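Local coordinates for probable dehydrogenase (Bordetella bronchiseptica, PDB 3MOI), which is probably an NAD(P)-dependent oxidoreductase of the GFO/IDH/MocA family, whose substrate is unknown, with a Rossmann-type nucleotide-binding domain and a C-terminal domain built on a mixed beta-sheet, at residues Cys8-Phe12 / Ala13-Leu17; Glu42-Gly45 / Lys46-Ile50; Pro160-Pro163 / Glu164-Asp167. One frame throughout, in Å; residues are numbered along the deposited sequence.

How the contacts relate
Contacts 1 and 2 belong to the Rossmann-type domain, contact 3 to the region of the GFO/IDH/MocA C-terminal domain. Contact 1 is the turn from the first strand into helix 12-24, with a glycine pattern that probably faces the dinucleotide; contact 2 is the C-terminal end of helix 38-48, which packs beside strand 28-34 of the same parallel sheet. Their centres lie about 13 Å apart and they touch, Leu10 CD2 packing on Phe44 CZ at 3.8 Å. The loop of contact 3 stands apart, about 18 Å from contact 1 between centres, but its nearest atoms are about 7 Å from that turn, near the presumed cofactor site without touching the glycine turn.

Contact 1 of 3, residues Cys8-Phe12 / Ala13-Leu17; sequences CGLGF and AGSVL
Phe12 reaches along the first turn of helix 12-24 to Val16 and Leu17. Its CB lies beside the backbone N of Ala13. CG, anti to the backbone N of Phe12 (chi1 179°), sends the ring along the helix rather than back over the glycine loop. One side of the ring belongs to Val16: CD1 of Phe12 meets its CG1 at 3.3 Å, and CE1 meets its CG2 at 3.6 Å. Across the ring, Phe12 CE2 comes within 3.3 Å of Leu17 CD2, and at the tip CZ lies near both methyls of that leucine. The backbone of this first turn is wider than a regular alpha turn. Phe12 O accepts from Val16 N (3.0 Å) and Leu17 N (3.3 Å), the latter bond closing a pi-type turn. Gly11, at the N-cap, accepts at its O from Ser15 N (2.9 Å, nearly straight at 169°), while Ser15 OG sits close to the carbonyls of both Leu10 and Gly11. Gly14, having no side chain, lets the first turn pass close to Gly9 O. Gly9, Gly11 and Gly14 match the GxGxxG strand-turn-helix of Rossmann folds, the usual site of the dinucleotide diphosphate.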
# COMPACT_ATOMS: atom_id res chain seq x y z
N CYS A 8 21.61 -6.02 29.71
CA CYS A 8 22.78 -6.77 29.18
C CYS A 8 23.01 -6.38 27.75
O CYS A 8 22.29 -6.87 26.87
CB CYS A 8 22.50 -8.27 29.25
SG CYS A 8 23.56 -9.35 28.22
N GLY A 9 23.99 -5.50 27.54
CA GLY A 9 24.31 -4.95 26.25
C GLY A 9 23.86 -3.51 26.25
O GLY A 9 22.67 -3.25 26.32
N LEU A 10 24.80 -2.56 26.16
CA LEU A 10 24.50 -1.16 26.37
C LEU A 10 24.74 -0.34 25.13
O LEU A 10 25.36 0.74 25.18
CB LEU A 10 25.34 -0.63 27.53
CG LEU A 10 24.90 -0.99 28.97
CD1 LEU A 10 25.99 -0.63 29.99
CD2 LEU A 10 23.55 -0.36 29.38
N GLY A 11 24.28 -0.83 23.99
CA GLY A 11 24.40 -0.05 22.79
C GLY A 11 23.16 0.82 22.81
O GLY A 11 22.61 1.11 23.86
N PHE A 12 22.69 1.19 21.63
CA PHE A 12 21.58 2.10 21.50
C PHE A 12 20.28 1.60 22.12
O PHE A 12 19.75 2.21 23.05
CB PHE A 12 21.44 2.47 20.01
CG PHE A 12 20.30 3.40 19.72
CD1 PHE A 12 20.34 4.72 20.16
CD2 PHE A 12 19.17 2.94 19.01
CE1 PHE A 12 19.28 5.60 19.88
CE2 PHE A 12 18.09 3.79 18.75
CZ PHE A 12 18.16 5.15 19.20
N ALA A 13 19.75 0.48 21.65
CA ALA A 13 18.54 -0.09 22.27
C ALA A 13 18.64 -0.17 23.83
O ALA A 13 17.74 0.25 24.58
CB ALA A 13 18.23 -1.50 21.65
N GLY A 14 19.73 -0.70 24.32
CA GLY A 14 19.89 -0.79 25.76
C GLY A 14 19.95 0.53 26.51
O GLY A 14 19.08 0.81 27.36
N SER A 15 20.99 1.33 26.24
CA SER A 15 21.29 2.48 27.08
C SER A 15 20.37 3.63 26.80
O SER A 15 19.96 4.32 27.74
CB SER A 15 22.71 3.02 26.87
OG SER A 15 23.51 2.29 25.95
N VAL A 16 20.07 3.91 25.53
CA VAL A 16 19.34 5.16 25.24
C VAL A 16 17.83 4.98 25.09
O VAL A 16 17.09 5.83 25.56
CB VAL A 16 20.00 6.10 24.14
CG1 VAL A 16 21.04 5.40 23.31
CG2 VAL A 16 18.94 6.81 23.26
N LEU A 17 17.35 3.87 24.50
CA LEU A 17 15.89 3.63 24.42
C LEU A 17 15.30 3.03 25.67
O LEU A 17 14.39 3.59 26.29
CB LEU A 17 15.57 2.74 23.24
CG LEU A 17 15.03 3.43 21.97
CD1 LEU A 17 15.22 4.95 21.96
CD2 LEU A 17 15.59 2.76 20.69

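Contact 2 of 3, residues Glu42-Gly45 / Lys46-Ile50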
# COMPACT_ATOMS: atom_id res chain seq x y z
N GLU A 42 31.05 1.92 32.47
CA GLU A 42 31.44 2.67 33.68
C GLU A 42 30.64 3.97 33.74
O GLU A 42 30.05 4.33 34.75
CB GLU A 42 32.94 2.99 33.61
CG GLU A 42 33.65 2.98 34.95
CD GLU A 42 34.40 1.65 35.24
OE1 GLU A 42 35.44 1.40 34.54
OE2 GLU A 42 33.95 0.89 36.16
N ARG A 43 30.60 4.64 32.59
CA ARG A 43 29.82 5.86 32.41
C ARG A 43 28.36 5.55 32.80
O ARG A 43 27.76 6.24 33.64
CB ARG A 43 29.98 6.35 30.96
CG ARG A 43 30.12 7.87 30.79
CD ARG A 43 31.33 8.32 29.87
NE ARG A 43 31.71 7.39 28.77
CZ ARG A 43 30.93 7.08 27.72
NH1 ARG A 43 29.68 7.56 27.60
NH2 ARG A 43 31.39 6.23 26.78
N PHE A 44 27.84 4.46 32.26
CA PHE A 44 26.48 4.03 32.59
C PHE A 44 26.27 3.68 34.08
O PHE A 44 25.28 4.06 34.70
CB PHE A 44 26.09 2.86 31.70
CG PHE A 44 24.66 2.51 31.80
CD1 PHE A 44 23.75 3.12 31.00
CD2 PHE A 44 24.24 1.55 32.69
CE1 PHE A 44 22.41 2.80 31.08
CE2 PHE A 44 22.91 1.22 32.79
CZ PHE A 44 21.98 1.86 31.98
N GLY A 45 27.22 2.97 34.67
CA GLY A 45 27.17 2.74 36.10
C GLY A 45 27.10 4.02 36.95
O GLY A 45 26.36 4.04 37.94
N LYS A 46 27.88 5.06 36.59
CA LYS A 46 27.85 6.35 37.31
C LYS A 46 26.47 6.99 37.18
O LYS A 46 25.85 7.32 38.17
CB LYS A 46 28.92 7.38 36.79
CG LYS A 46 30.26 7.48 37.60
CD LYS A 46 31.28 8.51 37.07
CE LYS A 46 32.26 9.07 38.19
NZ LYS A 46 33.25 10.16 37.75
N GLU A 47 25.99 7.17 35.96
CA GLU A 47 24.72 7.88 35.74
C GLU A 47 23.48 7.23 36.38
O GLU A 47 22.61 7.95 36.90
CB GLU A 47 24.48 8.06 34.24
CG GLU A 47 23.08 8.50 33.86
CD GLU A 47 22.87 10.00 33.87
OE1 GLU A 47 23.58 10.76 34.59
OE2 GLU A 47 21.94 10.41 33.13
N TYR A 48 23.38 5.89 36.33
CA TYR A 48 22.23 5.18 36.91
C TYR A 48 22.48 4.67 38.35
O TYR A 48 21.59 4.13 38.98
CB TYR A 48 21.78 4.02 36.02
CG TYR A 48 20.96 4.48 34.86
CD1 TYR A 48 19.58 4.28 34.83
CD2 TYR A 48 21.55 5.13 33.76
CE1 TYR A 48 18.83 4.74 33.73
CE2 TYR A 48 20.80 5.55 32.67
CZ TYR A 48 19.46 5.37 32.67
OH TYR A 48 18.73 5.82 31.60
N GLY A 49 23.68 4.87 38.87
CA GLY A 49 23.96 4.54 40.25
C GLY A 49 23.89 3.05 40.47
O GLY A 49 23.39 2.60 41.50
N ILE A 50 24.42 2.26 39.53
CA ILE A 50 24.41 0.82 39.71
C ILE A 50 25.75 0.14 39.49
O ILE A 50 26.62 0.69 38.81
CB ILE A 50 23.40 0.21 38.76
CG1 ILE A 50 23.67 0.67 37.32
CG2 ILE A 50 22.02 0.54 39.21
CD1 ILE A 50 22.98 -0.20 36.30
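Phe44 and Tyr48, one helical turn apart, meet in an offset stack with ring centroids 4.6 Å apart and planes inclined by only 18°. Tyr48 CD2 lies over one face of the Phe44 ring, displaced toward its rim; in return Phe44 CZ lies over a face of the tyrosine ring, so each covers part of the other. The closest ring atoms are Phe44 CE1 and Tyr48 CE2, at 3.6 Å. A third side chain joins obliquely: Ile50 CD1 reaches Phe44 CE2 at 3.8 Å, on the side of the phenylalanine ring away from CE1. With one helical turn between them, different first torsions let the rings meet. Phe44 CG is anti to its own N, which swings the ring forward along the helix, whereas Tyr48 CG is anti to its carbonyl carbon (chi1 -79°), which turns that ring back to meet it. Around the pair, Phe280 meets Phe44 edge-to-face and Arg23 makes a cation-pi contact with Tyr48.

The site is the C-terminal end of the helix in the beta-alpha-beta unit formed by strand 28-34, helix 38-48 and strand 52-53, part of the Rossmann-type fold. Regular bonds run up to it, such as Glu47 N to Arg43 O at 3.1 Å and Tyr48 N to Phe44 O at 3.1 Å. A Schellman motif then turns the chain out of the helix: Gly49 takes positive phi, its N makes a weak bond to Lys46 O, and Ile50 N reaches back to Gly45 O at 3.1 Å, in the carbonyl plane on a lone pair. This turn brings Ile50 CD1 up to the phenylalanine ring. The side chain of Arg43 sets off away from the following turn; its NH2 forms a salt bridge with Asp39 and its NH1 bonds to Phe280 O.

Contact 3 of 3, residues Pro160-Pro163 / Glu164-Asp167; sequences PRRP and EELD
From Arg162 the chain winds into a short 3-10 turn, with Glu165 N bonded to Arg162 O at 2.9 Å and Leu166 N to Pro163 O at 3.1 Å, both donors standing well above the carbonyl planes. Glu165 reaches back, its chain extended, over the start of the turn, and its two carboxylate oxygens divide the work. OE1 accepts from the backbone N of Arg162 at 2.8 Å, approached from its anti side with an N-H...O angle of 160°. OE2 takes NH1 of Arg161 at 3.2 Å from the syn side, completing a salt bridge. The N-H that opens the turn is thus answered by a glutamate three residues on, within the loop that joins strand 145-153 to helix 174-177 in the GFO/IDH/MocA C-terminal domain. Arg161 is bent at chi2 (-84°), which carries its CD alongside OE2 of Glu165, 3.3 Å away, before the guanidinium plane stands nearly perpendicular to the carboxylate plane. NH2 of Arg161 bonds to Phe156 O, and the Phe156 ring adds a cation-pi contact. Glu164 runs beside Arg162, pointing the same way, but their charged ends do not meet: the carboxylate touches the aliphatic part of the arginine, Glu164 CD lying 3.8 Å from Arg162 CB. Carboxylate OE1 of Glu164 rests against the ring of Pro163, 3.4 Å from CD of that proline.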
# COMPACT_ATOMS: atom_id res chain seq x y z
N PRO A 160 23.63 6.01 9.98
CA PRO A 160 25.01 5.57 10.15
C PRO A 160 25.16 4.12 10.63
O PRO A 160 24.62 3.78 11.65
CB PRO A 160 25.54 6.54 11.22
CG PRO A 160 24.77 7.77 11.01
CD PRO A 160 23.39 7.32 10.61
N ARG A 161 25.94 3.32 9.90
CA ARG A 161 26.03 1.89 10.13
C ARG A 161 27.44 1.35 10.18
O ARG A 161 28.35 1.86 9.51
CB ARG A 161 25.33 1.15 9.00
CG ARG A 161 23.90 1.53 8.76
CD ARG A 161 22.93 0.79 9.67
NE ARG A 161 21.58 1.33 9.47
CZ ARG A 161 20.60 1.31 10.37
NH1 ARG A 161 20.76 0.79 11.59
NH2 ARG A 161 19.44 1.86 10.04
N ARG A 162 27.61 0.29 10.94
CA ARG A 162 28.84 -0.47 10.92
C ARG A 162 28.78 -1.34 9.67
O ARG A 162 27.70 -1.69 9.19
CB ARG A 162 28.96 -1.30 12.21
CG ARG A 162 29.14 -0.43 13.47
CD ARG A 162 29.43 -1.28 14.72
NE ARG A 162 29.74 -0.48 15.94
CZ ARG A 162 28.86 -0.03 16.84
NH1 ARG A 162 27.54 -0.24 16.71
NH2 ARG A 162 29.30 0.64 17.90
N PRO A 163 29.95 -1.70 9.11
CA PRO A 163 29.94 -2.40 7.83
C PRO A 163 29.32 -3.79 7.87
O PRO A 163 28.73 -4.21 6.88
CB PRO A 163 31.41 -2.44 7.43
CG PRO A 163 32.14 -2.47 8.75
CD PRO A 163 31.29 -1.66 9.71
N GLU A 164 29.38 -4.50 8.98
CA GLU A 164 28.57 -5.73 9.07
C GLU A 164 27.03 -5.51 8.96
O GLU A 164 26.29 -6.44 8.61
CB GLU A 164 28.87 -6.49 10.35
CG GLU A 164 28.59 -5.69 11.66
CD GLU A 164 29.86 -4.99 12.25
OE1 GLU A 164 30.79 -4.59 11.46
OE2 GLU A 164 29.88 -4.87 13.52
N GLU A 165 26.53 -4.32 9.28
CA GLU A 165 25.10 -4.07 9.12
C GLU A 165 24.66 -3.89 7.66
O GLU A 165 23.44 -3.80 7.41
CB GLU A 165 24.69 -2.81 9.87
CG GLU A 165 24.69 -2.90 11.35
CD GLU A 165 24.35 -1.54 11.95
OE1 GLU A 165 25.25 -0.72 12.10
OE2 GLU A 165 23.16 -1.29 12.24
N LEU A 166 25.62 -3.77 6.73
CA LEU A 166 25.35 -3.76 5.26
C LEU A 166 25.71 -5.10 4.58
O LEU A 166 26.10 -5.13 3.39
CB LEU A 166 26.07 -2.59 4.56
CG LEU A 166 25.86 -1.24 5.27
CD1 LEU A 166 26.78 -0.14 4.73
CD2 LEU A 166 24.38 -0.85 5.22
N ASP A 167 25.60 -6.18 5.36
CA ASP A 167 25.77 -7.54 4.89
C ASP A 167 24.62 -8.40 5.42
O ASP A 167 24.57 -8.81 6.60
CB ASP A 167 27.11 -8.07 5.36
CG ASP A 167 27.43 -9.50 4.83
OD1 ASP A 167 26.54 -10.16 4.25
OD2 ASP A 167 28.59 -9.95 5.03